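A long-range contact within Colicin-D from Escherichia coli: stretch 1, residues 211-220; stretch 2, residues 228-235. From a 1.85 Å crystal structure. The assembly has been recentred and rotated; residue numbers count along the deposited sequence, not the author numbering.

Stretch 1 (211-220) VNPVPQPSVP
Stretch 2 228-235: PVPVTPVH

Two proline-rich segments of one Colicin-D chain cross rather than run alongside each other, burying 451 Å² in total. Stretch 1 leaves a strand at Val 211 and Asn 212 (phi/psi -86/108); Pro 213 turns it (-76/-7), Val 214 (-87/122) and Pro 215 (-53/138) extend it, Gln 216 is -156/75, Pro 217 turns again (-63/-25), and Ser 218 (-157/172), Val 219 (-71/129) and Pro 220 (-70/138) are extended. Stretch 2 is irregular but extended: Val 229 (-145/154), Pro 230 (-63/146), Val 231 (-117/114), Thr 232 (-71/132), Pro 233 (-59/135), Val 234 (-98/143). CA atoms lie 7.0 Å apart for Asn 212 and Thr 232, 7.1 Å for Val 214 and Val 229, 6.5 Å for Val 219 and Val 231, in no steady parallel or antiparallel order. No hydrogen bond joins backbone to backbone; stretch 1 side chains reach the backbone and side chains of stretch 2.

Two buried amides do the polar work. Asn 212 (chi1 t, chi2 -14°) donates from ND2 to OG1 of Thr 232 (chi1 m; 2.8 Å) and, weakly, to Pro 230 O (3.2 Å), while its OD1 accepts from Val 214 N (3.1 Å), bracing the turn through Pro 213. Gln 216 (chi1 t, chi2 t, chi3 81°) uses both ends of its amide: NE2 donates to Pro 230 O (2.8 Å), and OE1 accepts from Thr 232 N (2.9 Å). Pro 230 lacks an amide hydrogen, yet its carbonyl serves both amides. Water 1 donates to Gln 216 OE1 (2.5 Å) and Thr 232 O (2.8 Å).

Valines and proline rings add apolar surface without polar side-chain groups to satisfy. Buried Val 214 (t) sets CG1 3.9 Å from Val 229 CG1 and CG2 4.0 Å from CD of buried Pro 230. Exposed Val 219 (t) packs against two valines, both t: CG1 lies 3.7 Å from Val 231 CG1, and CG2 touches both, 3.8 Å from Val 231 CG1 and 3.5 Å from Val 234 CG2. Pro 220 CG approaches CG2 of Val 229 (m) at 4.4 Å.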

ATOM      1  N   VAL A 211      -5.749   1.659 -19.715  1.00 17.51           N
ATOM      2  CA  VAL A 211      -5.374   0.671 -18.709  1.00 15.78           C
ATOM      3  C   VAL A 211      -3.940   0.258 -18.981  1.00 16.95           C
ATOM      4  O   VAL A 211      -3.627  -0.197 -20.088  1.00 18.42           O
ATOM      5  CB  VAL A 211      -6.300  -0.555 -18.716  1.00 20.79           C
ATOM      6  CG1 VAL A 211      -5.910  -1.515 -17.617  1.00 22.41           C
ATOM      7  CG2 VAL A 211      -7.751  -0.145 -18.535  1.00 17.78           C
ATOM      8  N   ASN A 212      -3.068   0.439 -17.988  1.00 17.20           N
ATOM      9  CA  ASN A 212      -1.719  -0.100 -18.063  1.00 18.73           C
ATOM     10  C   ASN A 212      -1.779  -1.542 -17.545  1.00 17.89           C
ATOM     11  O   ASN A 212      -1.982  -1.731 -16.349  1.00 19.16           O
ATOM     12  CB  ASN A 212      -0.753   0.745 -17.233  1.00 19.92           C
ATOM     13  CG  ASN A 212       0.693   0.300 -17.379  1.00 21.77           C
ATOM     14  OD1 ASN A 212       0.995  -0.794 -17.885  1.00 17.82           O
ATOM     15  ND2 ASN A 212       1.601   1.139 -16.898  1.00 18.79           N
ATOM     16  N   PRO A 213      -1.649  -2.555 -18.382  1.00 17.40           N
ATOM     17  CA  PRO A 213      -1.828  -3.928 -17.906  1.00 18.96           C
ATOM     18  C   PRO A 213      -0.658  -4.466 -17.102  1.00 21.38           C
ATOM     19  O   PRO A 213      -0.789  -5.555 -16.542  1.00 21.54           O
ATOM     20  CB  PRO A 213      -2.019  -4.732 -19.204  1.00 19.80           C
ATOM     21  CG  PRO A 213      -1.354  -3.958 -20.237  1.00 21.95           C
ATOM     22  CD  PRO A 213      -1.373  -2.510 -19.827  1.00 12.93           C
ATOM     23  N   VAL A 214       0.457  -3.751 -17.004  1.00 16.89           N
ATOM     24  CA  VAL A 214       1.612  -4.203 -16.234  1.00 19.32           C
ATOM     25  C   VAL A 214       1.418  -3.765 -14.787  1.00 19.51           C
ATOM     26  O   VAL A 214       1.316  -2.555 -14.533  1.00 20.48           O
ATOM     27  CB  VAL A 214       2.918  -3.632 -16.797  1.00 19.35           C
ATOM     28  CG1 VAL A 214       4.108  -4.193 -16.028  1.00 16.45           C
ATOM     29  CG2 VAL A 214       3.052  -3.923 -18.301  1.00 21.92           C
ATOM     30  N   PRO A 215       1.405  -4.688 -13.818  1.00 17.15           N
ATOM     31  CA  PRO A 215       1.337  -4.268 -12.413  1.00 19.22           C
ATOM     32  C   PRO A 215       2.441  -3.274 -12.108  1.00 18.62           C
ATOM     33  O   PRO A 215       3.570  -3.402 -12.581  1.00 18.55           O
ATOM     34  CB  PRO A 215       1.512  -5.579 -11.634  1.00 18.10           C
ATOM     35  CG  PRO A 215       1.027  -6.657 -12.620  1.00 15.06           C
ATOM     36  CD  PRO A 215       1.505  -6.157 -13.955  1.00 13.95           C
ATOM     37  N   GLN A 216       2.093  -2.241 -11.354  1.00 18.58           N
ATOM     38  CA  GLN A 216       3.063  -1.191 -11.121  1.00 20.01           C
ATOM     39  C   GLN A 216       2.731  -0.442  -9.837  1.00 24.94           C
ATOM     40  O   GLN A 216       2.225   0.692  -9.886  1.00 26.61           O
ATOM     41  CB  GLN A 216       3.088  -0.229 -12.304  1.00 21.80           C
ATOM     42  CG  GLN A 216       4.403   0.488 -12.497  1.00 23.76           C
ATOM     43  CD  GLN A 216       4.477   1.097 -13.883  1.00 28.27           C
ATOM     44  OE1 GLN A 216       3.921   2.166 -14.117  1.00 21.85           O
ATOM     45  NE2 GLN A 216       5.125   0.395 -14.820  1.00 21.78           N
ATOM     46  N   PRO A 217       2.995  -1.038  -8.675  1.00 23.78           N
ATOM     47  CA  PRO A 217       2.743  -0.320  -7.411  1.00 22.06           C
ATOM     48  C   PRO A 217       3.598   0.928  -7.248  1.00 28.36           C
ATOM     49  O   PRO A 217       3.212   1.842  -6.508  1.00 27.59           O
ATOM     50  CB  PRO A 217       3.057  -1.380  -6.344  1.00 23.58           C
ATOM     51  CG  PRO A 217       4.000  -2.316  -7.015  1.00 23.88           C
ATOM     52  CD  PRO A 217       3.549  -2.382  -8.448  1.00 21.70           C
ATOM     53  N   SER A 218       4.751   0.982  -7.907  1.00 26.87           N
ATOM     54  CA  SER A 218       5.550   2.193  -8.047  1.00 29.18           C
ATOM     55  C   SER A 218       6.432   2.012  -9.276  1.00 25.74           C
ATOM     56  O   SER A 218       6.500   0.923  -9.853  1.00 23.98           O
ATOM     57  CB  SER A 218       6.377   2.478  -6.785  1.00 42.05           C
ATOM     58  OG  SER A 218       6.905   1.289  -6.227  1.00 35.43           O
ATOM     59  N   VAL A 219       7.112   3.085  -9.667  1.00 33.34           N
ATOM     60  CA  VAL A 219       7.897   3.068 -10.913  1.00 33.81           C
ATOM     61  C   VAL A 219       9.130   2.192 -10.729  1.00 27.97           C
ATOM     62  O   VAL A 219       9.880   2.384  -9.758  1.00 26.23           O
ATOM     63  CB  VAL A 219       8.303   4.492 -11.316  1.00 31.45           C
ATOM     64  CG1 VAL A 219       9.098   4.459 -12.619  1.00 29.12           C
ATOM     65  CG2 VAL A 219       7.079   5.385 -11.457  1.00 37.55           C
ATOM     66  N   PRO A 220       9.401   1.242 -11.621  1.00 27.28           N
ATOM     67  CA  PRO A 220      10.696   0.557 -11.568  1.00 28.44           C
ATOM     68  C   PRO A 220      11.801   1.508 -11.981  1.00 37.27           C
ATOM     69  O   PRO A 220      11.650   2.284 -12.926  1.00 41.98           O
ATOM     70  CB  PRO A 220      10.537  -0.595 -12.566  1.00 28.32           C
ATOM     71  CG  PRO A 220       9.446  -0.146 -13.503  1.00 34.20           C
ATOM     72  CD  PRO A 220       8.526   0.718 -12.686  1.00 34.44           C
ATOM     73  N   PRO A 228      11.521  -3.447 -20.754  1.00 19.39           N
ATOM     74  CA  PRO A 228      10.685  -2.270 -21.054  1.00 22.75           C
ATOM     75  C   PRO A 228       9.217  -2.511 -20.722  1.00 19.01           C
ATOM     76  O   PRO A 228       8.636  -3.535 -21.083  1.00 22.98           O
ATOM     77  CB  PRO A 228      10.899  -2.054 -22.558  1.00 23.74           C
ATOM     78  CG  PRO A 228      12.232  -2.759 -22.862  1.00 23.60           C
ATOM     79  CD  PRO A 228      12.243  -3.931 -21.948  1.00 21.86           C
ATOM     80  N   VAL A 229       8.624  -1.552 -20.014  1.00 17.13           N
ATOM     81  CA  VAL A 229       7.180  -1.544 -19.742  1.00 15.74           C
ATOM     82  C   VAL A 229       6.703  -0.102 -19.744  1.00 18.15           C
ATOM     83  O   VAL A 229       7.477   0.819 -19.485  1.00 19.19           O
ATOM     84  CB  VAL A 229       6.825  -2.197 -18.379  1.00 17.50           C
ATOM     85  CG1 VAL A 229       7.220  -3.696 -18.299  1.00 17.27           C
ATOM     86  CG2 VAL A 229       7.435  -1.389 -17.206  1.00 20.01           C
ATOM     87  N   PRO A 230       5.414   0.109 -20.045  1.00 15.69           N
ATOM     88  CA  PRO A 230       4.857   1.460 -19.889  1.00 19.57           C
ATOM     89  C   PRO A 230       4.911   1.868 -18.431  1.00 17.03           C
ATOM     90  O   PRO A 230       4.760   1.045 -17.527  1.00 16.83           O
ATOM     91  CB  PRO A 230       3.406   1.316 -20.371  1.00 20.24           C
ATOM     92  CG  PRO A 230       3.355   0.006 -21.105  1.00 22.26           C
ATOM     93  CD  PRO A 230       4.380  -0.857 -20.438  1.00 16.88           C
ATOM     94  N   VAL A 231       5.122   3.155 -18.204  1.00 16.60           N
ATOM     95  CA  VAL A 231       5.203   3.690 -16.850  1.00 16.79           C
ATOM     96  C   VAL A 231       4.054   4.676 -16.686  1.00 22.29           C
ATOM     97  O   VAL A 231       3.994   5.700 -17.378  1.00 24.37           O
ATOM     98  CB  VAL A 231       6.566   4.330 -16.568  1.00 21.10           C
ATOM     99  CG1 VAL A 231       6.548   5.063 -15.230  1.00 18.86           C
ATOM    100  CG2 VAL A 231       7.636   3.223 -16.514  1.00 21.71           C
ATOM    101  N   THR A 232       3.114   4.336 -15.822  1.00 20.93           N
ATOM    102  CA  THR A 232       2.000   5.238 -15.544  1.00 24.17           C
ATOM    103  C   THR A 232       2.493   6.439 -14.741  1.00 21.56           C
ATOM    104  O   THR A 232       3.249   6.258 -13.772  1.00 18.41           O
ATOM    105  CB  THR A 232       0.915   4.495 -14.770  1.00 21.06           C
ATOM    106  OG1 THR A 232       0.523   3.332 -15.505  1.00 23.33           O
ATOM    107  CG2 THR A 232      -0.304   5.394 -14.547  1.00 26.06           C
ATOM    108  N   PRO A 233       2.136   7.669 -15.123  1.00 22.02           N
ATOM    109  CA  PRO A 233       2.556   8.830 -14.324  1.00 24.81           C
ATOM    110  C   PRO A 233       2.021   8.709 -12.909  1.00 21.15           C
ATOM    111  O   PRO A 233       0.864   8.353 -12.699  1.00 24.00           O
ATOM    112  CB  PRO A 233       1.937  10.020 -15.071  1.00 26.35           C
ATOM    113  CG  PRO A 233       1.838   9.528 -16.491  1.00 24.37           C
ATOM    114  CD  PRO A 233       1.484   8.074 -16.380  1.00 19.67           C
ATOM    115  N   VAL A 234       2.876   8.983 -11.941  1.00 20.22           N
ATOM    116  CA  VAL A 234       2.557   8.769 -10.540  1.00 27.13           C
ATOM    117  C   VAL A 234       2.101  10.087  -9.939  1.00 30.01           C
ATOM    118  O   VAL A 234       2.596  11.158 -10.308  1.00 28.90           O
ATOM    119  CB  VAL A 234       3.766   8.180  -9.791  1.00 33.68           C
ATOM    120  CG1 VAL A 234       3.502   8.099  -8.295  1.00 32.20           C
ATOM    121  CG2 VAL A 234       4.062   6.796 -10.347  1.00 32.75           C
ATOM    122  N   HIS A 235       1.124  10.010  -9.042  1.00 26.33           N
ATOM    123  CA  HIS A 235       0.608  11.208  -8.414  1.00 37.01           C
ATOM    124  C   HIS A 235       1.700  11.926  -7.640  1.00 43.20           C
ATOM    125  O   HIS A 235       2.401  11.329  -6.817  1.00 39.49           O
ATOM    126  CB  HIS A 235      -0.558  10.889  -7.483  1.00 41.29           C
ATOM    127  CG  HIS A 235      -1.077  12.095  -6.764  1.00 40.59           C
ATOM    128  ND1 HIS A 235      -1.636  13.169  -7.424  1.00 42.82           N
ATOM    129  CD2 HIS A 235      -1.074  12.422  -5.450  1.00 39.98           C
ATOM    130  CE1 HIS A 235      -1.978  14.094  -6.546  1.00 44.48           C
ATOM    131  NE2 HIS A 235      -1.651  13.664  -5.340  1.00 42.67           N
TER
HETATM  132  O   HOH W   1       3.566   3.914 -12.314  1.00 26.95           O